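Side-chain contacts in cytochrome C-type biogenesis protein ccmF (Thermus thermophilus, PDB 6ZMQ), which binds heme within the membrane and probably acts as the lyase that joins heme to apocytochrome c during cytochrome c maturation: residues F34-L39 with I148-F153; L73-A78 with L86-R91; W244-L249 with F604-F609. One frame throughout, in Å; residues are numbered along the deposited sequence.

Interaction 1 of 3, residues F34-L39 with I148-F153. With PTY (phosphatidylethanolamine), chain E.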
loop_
_atom_site.group_PDB
_atom_site.type_symbol
_atom_site.label_atom_id
_atom_site.label_comp_id
_atom_site.label_asym_id
_atom_site.label_seq_id
_atom_site.Cartn_x
_atom_site.Cartn_y
_atom_site.Cartn_z
ATOM N N PHE A 34 -10.298 -15.644 -24.028
ATOM C CA PHE A 34 -9.128 -15.011 -24.640
ATOM C C PHE A 34 -7.869 -15.266 -23.823
ATOM O O PHE A 34 -6.808 -15.568 -24.384
ATOM C CB PHE A 34 -9.334 -13.499 -24.798
ATOM C CG PHE A 34 -10.380 -13.119 -25.811
ATOM C CD1 PHE A 34 -10.503 -13.801 -27.024
ATOM C CD2 PHE A 34 -11.223 -12.046 -25.562
ATOM C CE1 PHE A 34 -11.487 -13.441 -27.958
ATOM C CE2 PHE A 34 -12.200 -11.683 -26.472
ATOM C CZ PHE A 34 -12.330 -12.376 -27.682
ATOM N N SER A 35 -7.975 -15.169 -22.490
ATOM C CA SER A 35 -6.807 -15.389 -21.646
ATOM C C SER A 35 -6.416 -16.865 -21.557
ATOM O O SER A 35 -5.226 -17.179 -21.425
ATOM C CB SER A 35 -7.041 -14.781 -20.269
ATOM O OG SER A 35 -7.658 -13.508 -20.392
ATOM N N LEU A 36 -7.395 -17.784 -21.628
ATOM C CA LEU A 36 -7.098 -19.217 -21.669
ATOM C C LEU A 36 -6.341 -19.596 -22.926
ATOM O O LEU A 36 -5.352 -20.341 -22.871
ATOM C CB LEU A 36 -8.380 -20.046 -21.593
ATOM C CG LEU A 36 -8.894 -20.688 -20.306
ATOM C CD1 LEU A 36 -10.330 -21.189 -20.511
ATOM C CD2 LEU A 36 -7.964 -21.799 -19.825
ATOM N N LEU A 37 -6.797 -19.105 -24.079
ATOM C CA LEU A 37 -6.089 -19.481 -25.292
ATOM C C LEU A 37 -4.796 -18.672 -25.435
ATOM O O LEU A 37 -3.856 -19.136 -26.084
ATOM C CB LEU A 37 -7.038 -19.360 -26.487
ATOM C CG LEU A 37 -6.591 -19.798 -27.884
ATOM C CD1 LEU A 37 -7.119 -21.205 -28.133
ATOM C CD2 LEU A 37 -7.143 -18.891 -28.971
ATOM N N GLY A 38 -4.700 -17.509 -24.771
ATOM C CA GLY A 38 -3.422 -16.817 -24.672
ATOM C C GLY A 38 -2.399 -17.585 -23.859
ATOM O O GLY A 38 -1.232 -17.678 -24.249
ATOM N N LEU A 39 -2.834 -18.182 -22.744
ATOM C CA LEU A 39 -1.971 -19.062 -21.961
ATOM C C LEU A 39 -1.594 -20.318 -22.743
ATOM O O LEU A 39 -0.434 -20.749 -22.689
ATOM C CB LEU A 39 -2.672 -19.391 -20.630
ATOM C CG LEU A 39 -2.286 -20.282 -19.434
ATOM C CD1 LEU A 39 -2.763 -21.730 -19.683
ATOM C CD2 LEU A 39 -0.797 -20.244 -19.058
ATOM N N ILE A 148 -2.393 -15.562 -14.564
ATOM C CA ILE A 148 -2.966 -14.737 -13.490
ATOM C C ILE A 148 -4.353 -14.239 -13.888
ATOM O O ILE A 148 -5.304 -14.267 -13.088
ATOM C CB ILE A 148 -2.028 -13.563 -13.149
ATOM C CG1 ILE A 148 -0.713 -14.056 -12.549
ATOM C CG2 ILE A 148 -2.661 -12.611 -12.143
ATOM C CD1 ILE A 148 0.339 -12.965 -12.469
ATOM N N GLN A 149 -4.484 -13.803 -15.149
ATOM C CA GLN A 149 -5.781 -13.393 -15.690
ATOM C C GLN A 149 -6.779 -14.546 -15.701
ATOM O O GLN A 149 -7.966 -14.351 -15.409
ATOM C CB GLN A 149 -5.616 -12.860 -17.114
ATOM C CG GLN A 149 -4.783 -11.609 -17.275
ATOM C CD GLN A 149 -4.760 -11.135 -18.716
ATOM O OE1 GLN A 149 -3.913 -10.348 -19.100
ATOM N NE2 GLN A 149 -5.691 -11.631 -19.521
ATOM N N VAL A 150 -6.308 -15.753 -16.043
ATOM C CA VAL A 150 -7.158 -16.943 -16.046
ATOM C C VAL A 150 -7.609 -17.290 -14.632
ATOM O O VAL A 150 -8.768 -17.668 -14.429
ATOM C CB VAL A 150 -6.434 -18.108 -16.759
ATOM C CG1 VAL A 150 -6.896 -19.485 -16.300
ATOM C CG2 VAL A 150 -6.686 -18.001 -18.221
ATOM N N PHE A 151 -6.739 -17.090 -13.627
ATOM C CA PHE A 151 -7.165 -17.299 -12.239
ATOM C C PHE A 151 -8.224 -16.291 -11.818
ATOM O O PHE A 151 -9.207 -16.667 -11.178
ATOM C CB PHE A 151 -6.018 -17.225 -11.233
ATOM C CG PHE A 151 -6.501 -17.373 -9.796
ATOM C CD1 PHE A 151 -7.113 -18.551 -9.378
ATOM C CD2 PHE A 151 -6.432 -16.314 -8.902
ATOM C CE1 PHE A 151 -7.583 -18.692 -8.076
ATOM C CE2 PHE A 151 -6.900 -16.444 -7.598
ATOM C CZ PHE A 151 -7.477 -17.635 -7.187
ATOM N N PHE A 152 -8.038 -15.009 -12.169
ATOM C CA PHE A 152 -8.999 -13.978 -11.764
ATOM C C PHE A 152 -10.351 -14.168 -12.434
ATOM O O PHE A 152 -11.393 -14.064 -11.781
ATOM C CB PHE A 152 -8.469 -12.576 -12.070
ATOM C CG PHE A 152 -7.520 -12.066 -11.047
ATOM C CD1 PHE A 152 -7.772 -12.259 -9.696
ATOM C CD2 PHE A 152 -6.384 -11.376 -11.432
ATOM C CE1 PHE A 152 -6.893 -11.790 -8.749
ATOM C CE2 PHE A 152 -5.500 -10.901 -10.487
ATOM C CZ PHE A 152 -5.753 -11.114 -9.149
ATOM N N PHE A 153 -10.357 -14.519 -13.713
ATOM C CA PHE A 153 -11.643 -14.651 -14.380
ATOM C C PHE A 153 -12.266 -16.029 -14.159
ATOM O O PHE A 153 -13.493 -16.153 -14.184
ATOM C CB PHE A 153 -11.491 -14.285 -15.853
ATOM C CG PHE A 153 -11.409 -12.794 -16.071
ATOM C CD1 PHE A 153 -12.563 -12.030 -16.112
ATOM C CD2 PHE A 153 -10.182 -12.147 -16.154
ATOM C CE1 PHE A 153 -12.502 -10.655 -16.280
ATOM C CE2 PHE A 153 -10.110 -10.769 -16.324
ATOM C CZ PHE A 153 -11.276 -10.030 -16.382
HETATM C C1 PTY E . -14.367 -25.802 -3.827
HETATM C C2 PTY E . -17.849 -28.226 1.937
HETATM C C3 PTY E . -16.660 -27.269 1.859
HETATM O O4 PTY E . -15.003 -24.696 -4.398
HETATM C C5 PTY E . -13.779 -24.995 -1.502
HETATM C C6 PTY E . -13.228 -25.408 -2.880
HETATM O O7 PTY E . -12.398 -24.405 -3.443
HETATM C C8 PTY E . -11.207 -24.858 -4.064
HETATM O O10 PTY E . -11.007 -26.021 -4.164
HETATM C C11 PTY E . -10.149 -23.879 -4.611
HETATM C C12 PTY E . -9.031 -24.585 -5.409
HETATM C C13 PTY E . -7.716 -23.778 -5.458
HETATM C C14 PTY E . -7.051 -23.753 -6.845
HETATM C C15 PTY E . -6.286 -22.442 -7.095
HETATM C C16 PTY E . -5.074 -22.611 -8.029
HETATM C C17 PTY E . -5.213 -21.712 -9.270
HETATM C C18 PTY E . -3.864 -21.274 -9.859
HETATM C C19 PTY E . -4.071 -20.574 -11.208
HETATM C C20 PTY E . -2.744 -20.446 -11.969
HETATM C C21 PTY E . -2.986 -20.301 -13.476
HETATM C C22 PTY E . -1.957 -21.109 -14.278
HETATM C C23 PTY E . -0.650 -20.324 -14.439
HETATM C C24 PTY E . 0.318 -21.075 -15.362
HETATM C C25 PTY E . 1.539 -20.223 -15.720
HETATM C C26 PTY E . 2.817 -20.899 -15.217
HETATM C C27 PTY E . 3.964 -20.691 -16.205
HETATM C C28 PTY E . 5.280 -20.919 -15.468
HETATM C C29 PTY E . 6.391 -21.303 -16.439
HETATM C C30 PTY E . -15.593 -25.001 -5.632
HETATM C C31 PTY E . -14.730 -25.032 -6.894
HETATM O O30 PTY E . -16.751 -25.253 -5.698
HETATM C C32 PTY E . -13.929 -23.732 -6.990
HETATM C C33 PTY E . -12.861 -23.811 -8.083
HETATM C C34 PTY E . -12.255 -22.423 -8.307
HETATM C C35 PTY E . -11.132 -22.498 -9.344
HETATM C C36 PTY E . -10.975 -21.165 -10.078
HETATM C C37 PTY E . -10.423 -21.417 -11.481
HETATM C C38 PTY E . -9.076 -20.710 -11.642
HETATM C C39 PTY E . -8.400 -21.106 -12.955
HETATM C C40 PTY E . -7.246 -22.066 -12.665
HETATM C C41 PTY E . -6.341 -22.229 -13.888
HETATM C C42 PTY E . -6.809 -23.417 -14.727
HETATM C C43 PTY E . -5.649 -23.925 -15.578
HETATM C C44 PTY E . -5.865 -23.465 -17.016
HETATM P P1 PTY E . -15.414 -26.804 -0.399
HETATM O O11 PTY E . -16.681 -26.583 0.637
HETATM O O12 PTY E . -14.202 -27.244 0.386
HETATM O O13 PTY E . -15.789 -27.911 -1.352
HETATM O O14 PTY E . -15.098 -25.434 -1.275
HETATM N N1 PTY E . -17.364 -29.580 2.139
#

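Interaction 2 of 3, residues L73-A78 with L86-R91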
loop_
_atom_site.group_PDB
_atom_site.type_symbol
_atom_site.label_atom_id
_atom_site.label_comp_id
_atom_site.label_asym_id
_atom_site.label_seq_id
_atom_site.Cartn_x
_atom_site.Cartn_y
_atom_site.Cartn_z
ATOM N N LEU A 73 -17.602 -2.129 -17.418
ATOM C CA LEU A 73 -18.551 -1.117 -17.855
ATOM C C LEU A 73 -19.984 -1.640 -17.821
ATOM O O LEU A 73 -20.913 -0.843 -17.701
ATOM C CB LEU A 73 -18.166 -0.610 -19.246
ATOM C CG LEU A 73 -16.979 0.364 -19.361
ATOM C CD1 LEU A 73 -17.133 1.237 -20.597
ATOM C CD2 LEU A 73 -16.788 1.235 -18.115
ATOM N N ALA A 74 -20.179 -2.963 -17.889
ATOM C CA ALA A 74 -21.492 -3.545 -17.613
ATOM C C ALA A 74 -21.890 -3.357 -16.155
ATOM O O ALA A 74 -23.059 -3.072 -15.863
ATOM C CB ALA A 74 -21.494 -5.030 -17.967
ATOM N N LEU A 75 -20.934 -3.515 -15.230
ATOM C CA LEU A 75 -21.250 -3.277 -13.820
ATOM C C LEU A 75 -21.525 -1.799 -13.536
ATOM O O LEU A 75 -22.431 -1.471 -12.758
ATOM C CB LEU A 75 -20.126 -3.801 -12.928
ATOM C CG LEU A 75 -20.502 -4.203 -11.492
ATOM C CD1 LEU A 75 -21.855 -4.947 -11.431
ATOM C CD2 LEU A 75 -19.400 -5.054 -10.893
ATOM N N GLU A 76 -20.768 -0.897 -14.177
ATOM C CA GLU A 76 -21.012 0.543 -14.028
ATOM C C GLU A 76 -22.333 0.964 -14.669
ATOM O O GLU A 76 -23.035 1.838 -14.145
ATOM C CB GLU A 76 -19.872 1.362 -14.637
ATOM C CG GLU A 76 -18.564 1.287 -13.882
ATOM C CD GLU A 76 -18.096 2.645 -13.393
ATOM O OE1 GLU A 76 -17.611 2.721 -12.244
ATOM O OE2 GLU A 76 -18.226 3.632 -14.143
ATOM N N TRP A 77 -22.622 0.411 -15.853
ATOM C CA TRP A 77 -23.911 0.511 -16.532
ATOM C C TRP A 77 -25.064 0.125 -15.613
ATOM O O TRP A 77 -26.032 0.875 -15.480
ATOM C CB TRP A 77 -23.844 -0.394 -17.774
ATOM C CG TRP A 77 -24.959 -0.386 -18.813
ATOM C CD1 TRP A 77 -26.308 -0.232 -18.613
ATOM C CD2 TRP A 77 -24.792 -0.591 -20.221
ATOM N NE1 TRP A 77 -26.981 -0.323 -19.807
ATOM C CE2 TRP A 77 -26.073 -0.537 -20.811
ATOM C CE3 TRP A 77 -23.679 -0.802 -21.041
ATOM C CZ2 TRP A 77 -26.270 -0.689 -22.181
ATOM C CZ3 TRP A 77 -23.874 -0.952 -22.399
ATOM C CH2 TRP A 77 -25.161 -0.896 -22.957
ATOM N N ALA A 78 -24.966 -1.045 -14.973
ATOM C CA ALA A 78 -26.027 -1.533 -14.092
ATOM C C ALA A 78 -26.162 -0.670 -12.844
ATOM O O ALA A 78 -27.272 -0.434 -12.353
ATOM C CB ALA A 78 -25.755 -2.986 -13.706
ATOM N N LEU A 86 -29.646 -7.861 -10.222
ATOM C CA LEU A 86 -28.406 -8.535 -9.876
ATOM C C LEU A 86 -28.184 -8.456 -8.370
ATOM O O LEU A 86 -28.612 -7.504 -7.711
ATOM C CB LEU A 86 -27.227 -7.908 -10.611
ATOM C CG LEU A 86 -27.365 -7.643 -12.105
ATOM C CD1 LEU A 86 -26.508 -6.456 -12.474
ATOM C CD2 LEU A 86 -26.908 -8.847 -12.860
ATOM N N ALA A 87 -27.521 -9.481 -7.829
ATOM C CA ALA A 87 -27.352 -9.591 -6.381
ATOM C C ALA A 87 -26.381 -8.543 -5.848
ATOM O O ALA A 87 -26.587 -7.988 -4.760
ATOM C CB ALA A 87 -26.881 -10.998 -6.011
ATOM N N TYR A 88 -25.313 -8.267 -6.609
ATOM C CA TYR A 88 -24.265 -7.344 -6.175
ATOM C C TYR A 88 -24.780 -5.909 -6.075
ATOM O O TYR A 88 -24.451 -5.189 -5.125
ATOM C CB TYR A 88 -23.088 -7.438 -7.145
ATOM C CG TYR A 88 -21.861 -6.636 -6.771
ATOM C CD1 TYR A 88 -21.221 -6.836 -5.552
ATOM C CD2 TYR A 88 -21.325 -5.701 -7.654
ATOM C CE1 TYR A 88 -20.087 -6.119 -5.221
ATOM C CE2 TYR A 88 -20.195 -4.969 -7.321
ATOM C CZ TYR A 88 -19.583 -5.185 -6.102
ATOM O OH TYR A 88 -18.460 -4.473 -5.763
ATOM N N VAL A 89 -25.624 -5.490 -7.020
ATOM C CA VAL A 89 -26.138 -4.123 -6.989
ATOM C C VAL A 89 -27.288 -3.994 -5.986
ATOM O O VAL A 89 -27.392 -2.981 -5.288
ATOM C CB VAL A 89 -26.514 -3.657 -8.416
ATOM C CG1 VAL A 89 -27.469 -4.609 -9.078
ATOM C CG2 VAL A 89 -27.060 -2.217 -8.439
ATOM N N ALA A 90 -28.137 -5.024 -5.856
ATOM C CA ALA A 90 -29.226 -4.991 -4.877
ATOM C C ALA A 90 -28.691 -5.018 -3.449
ATOM O O ALA A 90 -29.312 -4.472 -2.529
ATOM C CB ALA A 90 -30.190 -6.155 -5.111
ATOM N N ARG A 91 -27.542 -5.669 -3.243
ATOM C CA ARG A 91 -26.903 -5.623 -1.933
ATOM C C ARG A 91 -25.983 -4.412 -1.775
ATOM O O ARG A 91 -25.595 -4.082 -0.648
ATOM C CB ARG A 91 -26.157 -6.933 -1.671
ATOM C CG ARG A 91 -27.006 -7.901 -0.854
ATOM C CD ARG A 91 -26.213 -9.090 -0.288
ATOM N NE ARG A 91 -25.484 -9.920 -1.256
ATOM C CZ ARG A 91 -26.020 -10.693 -2.205
ATOM N NH1 ARG A 91 -27.336 -10.828 -2.340
ATOM N NH2 ARG A 91 -25.221 -11.387 -3.001
#

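Interaction 3 of 3, residues W244-L249 with F604-F609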
loop_
_atom_site.group_PDB
_atom_site.type_symbol
_atom_site.label_atom_id
_atom_site.label_comp_id
_atom_site.label_asym_id
_atom_site.label_seq_id
_atom_site.Cartn_x
_atom_site.Cartn_y
_atom_site.Cartn_z
ATOM N N TRP A 244 -5.944 7.709 7.032
ATOM C CA TRP A 244 -7.378 7.481 7.096
ATOM C C TRP A 244 -7.774 6.844 8.424
ATOM O O TRP A 244 -8.787 7.232 9.022
ATOM C CB TRP A 244 -7.769 6.632 5.887
ATOM C CG TRP A 244 -9.154 6.112 5.827
ATOM C CD1 TRP A 244 -10.290 6.672 6.340
ATOM C CD2 TRP A 244 -9.563 4.917 5.178
ATOM N NE1 TRP A 244 -11.371 5.885 6.078
ATOM C CE2 TRP A 244 -10.953 4.799 5.356
ATOM C CE3 TRP A 244 -8.886 3.926 4.466
ATOM C CZ2 TRP A 244 -11.672 3.732 4.851
ATOM C CZ3 TRP A 244 -9.602 2.886 3.947
ATOM C CH2 TRP A 244 -10.975 2.776 4.165
ATOM N N SER A 245 -6.962 5.904 8.915
ATOM C CA SER A 245 -7.218 5.275 10.205
ATOM C C SER A 245 -7.049 6.265 11.353
ATOM O O SER A 245 -7.737 6.163 12.377
ATOM C CB SER A 245 -6.294 4.066 10.379
ATOM O OG SER A 245 -6.220 3.656 11.731
ATOM N N TYR A 246 -6.138 7.234 11.210
ATOM C CA TYR A 246 -6.022 8.243 12.262
ATOM C C TYR A 246 -7.169 9.253 12.194
ATOM O O TYR A 246 -7.931 9.397 13.157
ATOM C CB TYR A 246 -4.683 8.973 12.178
ATOM C CG TYR A 246 -4.335 9.793 13.411
ATOM C CD1 TYR A 246 -3.924 9.188 14.591
ATOM C CD2 TYR A 246 -4.479 11.170 13.409
ATOM C CE1 TYR A 246 -3.604 9.947 15.719
ATOM C CE2 TYR A 246 -4.164 11.931 14.518
ATOM C CZ TYR A 246 -3.725 11.322 15.669
ATOM O OH TYR A 246 -3.431 12.100 16.764
ATOM N N GLU A 247 -7.335 9.946 11.058
ATOM C CA GLU A 247 -8.196 11.123 11.032
ATOM C C GLU A 247 -9.649 10.820 10.656
ATOM O O GLU A 247 -10.550 11.515 11.136
ATOM C CB GLU A 247 -7.619 12.188 10.067
ATOM C CG GLU A 247 -8.319 13.573 10.123
ATOM C CD GLU A 247 -7.530 14.717 9.515
ATOM O OE1 GLU A 247 -6.467 15.088 10.052
ATOM O OE2 GLU A 247 -8.035 15.304 8.537
ATOM N N VAL A 248 -9.947 9.813 9.840
ATOM C CA VAL A 248 -11.328 9.633 9.408
ATOM C C VAL A 248 -12.001 8.402 10.003
ATOM O O VAL A 248 -13.161 8.504 10.442
ATOM C CB VAL A 248 -11.448 9.610 7.870
ATOM C CG1 VAL A 248 -12.886 9.838 7.459
ATOM C CG2 VAL A 248 -10.551 10.654 7.225
ATOM N N LEU A 249 -11.329 7.252 10.102
ATOM C CA LEU A 249 -11.922 6.152 10.849
ATOM C C LEU A 249 -11.848 6.416 12.341
ATOM O O LEU A 249 -12.716 5.947 13.085
ATOM C CB LEU A 249 -11.237 4.821 10.494
ATOM C CG LEU A 249 -11.823 3.456 10.902
ATOM C CD1 LEU A 249 -11.354 2.989 12.281
ATOM C CD2 LEU A 249 -13.354 3.445 10.827
ATOM N N PHE A 604 -0.513 17.893 16.720
ATOM C CA PHE A 604 -1.837 17.430 16.310
ATOM C C PHE A 604 -2.603 17.140 17.597
ATOM O O PHE A 604 -2.033 16.547 18.516
ATOM C CB PHE A 604 -1.739 16.154 15.463
ATOM C CG PHE A 604 -2.594 16.172 14.238
ATOM C CD1 PHE A 604 -2.444 17.182 13.312
ATOM C CD2 PHE A 604 -3.514 15.171 13.991
ATOM C CE1 PHE A 604 -3.211 17.220 12.173
ATOM C CE2 PHE A 604 -4.292 15.192 12.848
ATOM C CZ PHE A 604 -4.139 16.227 11.939
ATOM N N LEU A 605 -3.872 17.546 17.681
ATOM C CA LEU A 605 -4.684 17.285 18.874
ATOM C C LEU A 605 -5.999 16.628 18.462
ATOM O O LEU A 605 -6.773 17.239 17.730
ATOM C CB LEU A 605 -4.965 18.597 19.624
ATOM C CG LEU A 605 -3.810 19.443 20.185
ATOM C CD1 LEU A 605 -4.278 20.853 20.519
ATOM C CD2 LEU A 605 -3.193 18.813 21.422
ATOM N N LEU A 606 -6.288 15.416 18.940
ATOM C CA LEU A 606 -7.430 14.679 18.397
ATOM C C LEU A 606 -8.587 14.638 19.388
ATOM O O LEU A 606 -8.425 14.153 20.518
ATOM C CB LEU A 606 -7.018 13.265 17.985
ATOM C CG LEU A 606 -7.972 12.238 17.348
ATOM C CD1 LEU A 606 -7.135 11.309 16.512
ATOM C CD2 LEU A 606 -8.835 11.374 18.294
ATOM N N MET A 607 -9.772 15.048 18.920
ATOM C CA MET A 607 -10.956 15.215 19.755
ATOM C C MET A 607 -12.038 14.232 19.330
ATOM O O MET A 607 -12.445 14.213 18.153
ATOM C CB MET A 607 -11.451 16.657 19.680
ATOM C CG MET A 607 -10.968 17.499 20.838
ATOM S SD MET A 607 -10.613 19.151 20.255
ATOM C CE MET A 607 -9.210 18.710 19.224
ATOM N N ASP A 608 -12.522 13.469 20.321
ATOM C CA ASP A 608 -13.316 12.254 20.238
ATOM C C ASP A 608 -14.558 12.352 21.109
ATOM O O ASP A 608 -14.562 13.033 22.139
ATOM C CB ASP A 608 -12.483 11.052 20.711
ATOM C CG ASP A 608 -12.561 9.891 19.780
ATOM O OD1 ASP A 608 -13.099 10.092 18.689
ATOM O OD2 ASP A 608 -12.072 8.795 20.127
ATOM N N PHE A 609 -15.600 11.663 20.685
ATOM C CA PHE A 609 -16.905 11.739 21.374
ATOM C C PHE A 609 -17.112 10.601 22.377
ATOM O O PHE A 609 -17.461 10.913 23.510
ATOM C CB PHE A 609 -17.989 11.785 20.315
ATOM C CG PHE A 609 -19.143 12.620 20.766
ATOM C CD1 PHE A 609 -19.670 12.438 22.027
ATOM C CD2 PHE A 609 -19.753 13.506 19.905
ATOM C CE1 PHE A 609 -20.759 13.176 22.446
ATOM C CE2 PHE A 609 -20.844 14.242 20.325
ATOM C CZ PHE A 609 -21.339 14.082 21.596
#

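Interaction 1 of 3, residues F34-L39 with I148-F153
Ser35 and Val150 mark the place where the two backbones come nearest, their CA atoms 5.8 Å apart. Residues 34-39 and 148-153 are both helical, and the axes of these short segments pass 8.8 Å apart with their N-to-C directions 149° apart, so the helices run roughly antiparallel. The small Ser35 is consistent with so close an approach. Val150 reaches in with CG2, which lies over the backbone of helix 34-39, 3.5 Å from Leu36 N and equally close to Ser35 C, while CG1, anti to the backbone N (chi1 154°), meets one acyl chain of the phosphatidylethanolamine at C41, 3.7 Å away. Leu36 crosses the valine at about a right angle and also touches lipid, with CD2 3.9 Å from C44. With an alanine at Val150 both methyls go, which would probably open a gap over the Ser35-Leu36 backbone and leave the acyl chain near C41 without this packing partner. One residue earlier, Gln149 stretches its extended chain to Ser35, where NE2 gives OG a weak, bent hydrogen bond of 2.9 Å. The serine hydroxyl also bonds to Ala31 O in its own helix. Phe151, well clear of helix 34-39, meets the lipid's other acyl chain, CD1 lying 3.7 Å from C17. This is an antiparallel pair of predicted transmembrane helices, with the lipid lying against one side and Leu36, Leu39, Val150 and Phe151 in its pocket.

Interaction 2 of 3, residues L73-A78 with L86-R91
Leu75 and Tyr88 make one half of this contact and Ala78 and Leu86 the other, in a helix-loop-helix corner: transmembrane helix 61-81 ends, the chain turns, and the short helix 87-92 lies alongside its C-terminal end. The close packing is all apolar, with no hydrogen bond between the two segments. Leu75 swings its CG anti to the backbone N (chi1 -154°), which carries the branched end across to the tyrosine; the two side chains cross at about a right angle. Leu75 CD2 settles 3.7 Å from Tyr88 CE2, and Leu75 CD1 follows at 3.9 Å from Tyr88 CD2, so both methyls meet the CD2-CE2 side of the ring, that of Leu75 CD2 obliquely. Next to them Ala78 CB meets Leu86 CD1 at 3.8 Å. Leu86 stands at the N-cap position of helix 87-92, so the methyl contact lies where the small helix begins.

Val89 marks the looser border: its CG2 comes no closer than 4.3 Å to Ala78 O. The surface side lies with Trp77 and Arg91. Trp77 packs on Pro20 and Leu23 of helix 20-47, and exposed Arg91 folds back over its own helix, its guanidinium face covering Ala87 O. Inside, Leu75 is backed by Leu115 and Phe163, and Tyr88 points its hydroxyl on to helix 110-129 and the residue just before it, where Tyr88 OH takes a weak hydrogen bond from Ala109 N.

Interaction 3 of 3, residues W244-L249 with F604-F609
Tyr246 sits between Leu606 and Phe604, meeting one with the face of its ring and the other with its rim. The setting is a junction between a transmembrane helix and a beta domain: Tyr246 and Glu247 lie at the C-terminal end of helix 224-247, and Phe604 and Leu606 come from strand 603-608, an inner strand of an antiparallel sheet. In that extended strand the two residues, set two apart, both point their CB toward the helix end.

Tyr246 holds its CG anti to the backbone N (chi1 -166°), which sends the ring off the helix to the strand. Leu606, coming from the opposite direction, lays CD1 over one face in a CH-pi contact, 3.7 Å from the ring centroid and 21° off the normal, shifted toward the hydroxyl end of the ring so that CZ is the atom it approaches most closely. Phe604 slides past the same ring rim to rim, neither covering the other: the centroids are 5.9 Å apart and the planes meet at 40°. Tyr246 OH also makes a hydrogen bond with Thr624 OG1 in the neighbouring strand 617-625, which ties down the hydroxyl end of the ring; any hold on its rotation probably comes from Leu606 over the face.

Phe604 has a second companion at its rim. The extended Glu247 chain crosses it at about a right angle, yet the carboxylate turns nearly coplanar with the ring, a placing consistent with the carboxylate meeting the C-H edge. Trp631 meets Phe604 edge-to-face from helix 627-644, while Glu247 OE1 lies in the phenyl plane, 3.2 Å from Phe604 CZ.

How the interactions relate
Starting from the N terminus, helix 20-47 supplies the first half of interaction 1, whose partner arrives only with helix 135-157, closing a loop of 108 intervening residues, mostly helical. Interaction 2 is nested inside that loop: it joins helix 61-81 to the short helix 87-92 after only seven residues, a local turn within the larger closure. The centres of interactions 1 and 2 are about 23 Å apart, and the two do not touch. Interaction 3 opens after both have closed and spans 354 residues, tying helix 224-247 to strand 603-608 near the C terminus. The first two thus bind the N-terminal helices together, while the third, across the chain's centre from interaction 1, joins helix 224-247 to the beta domain.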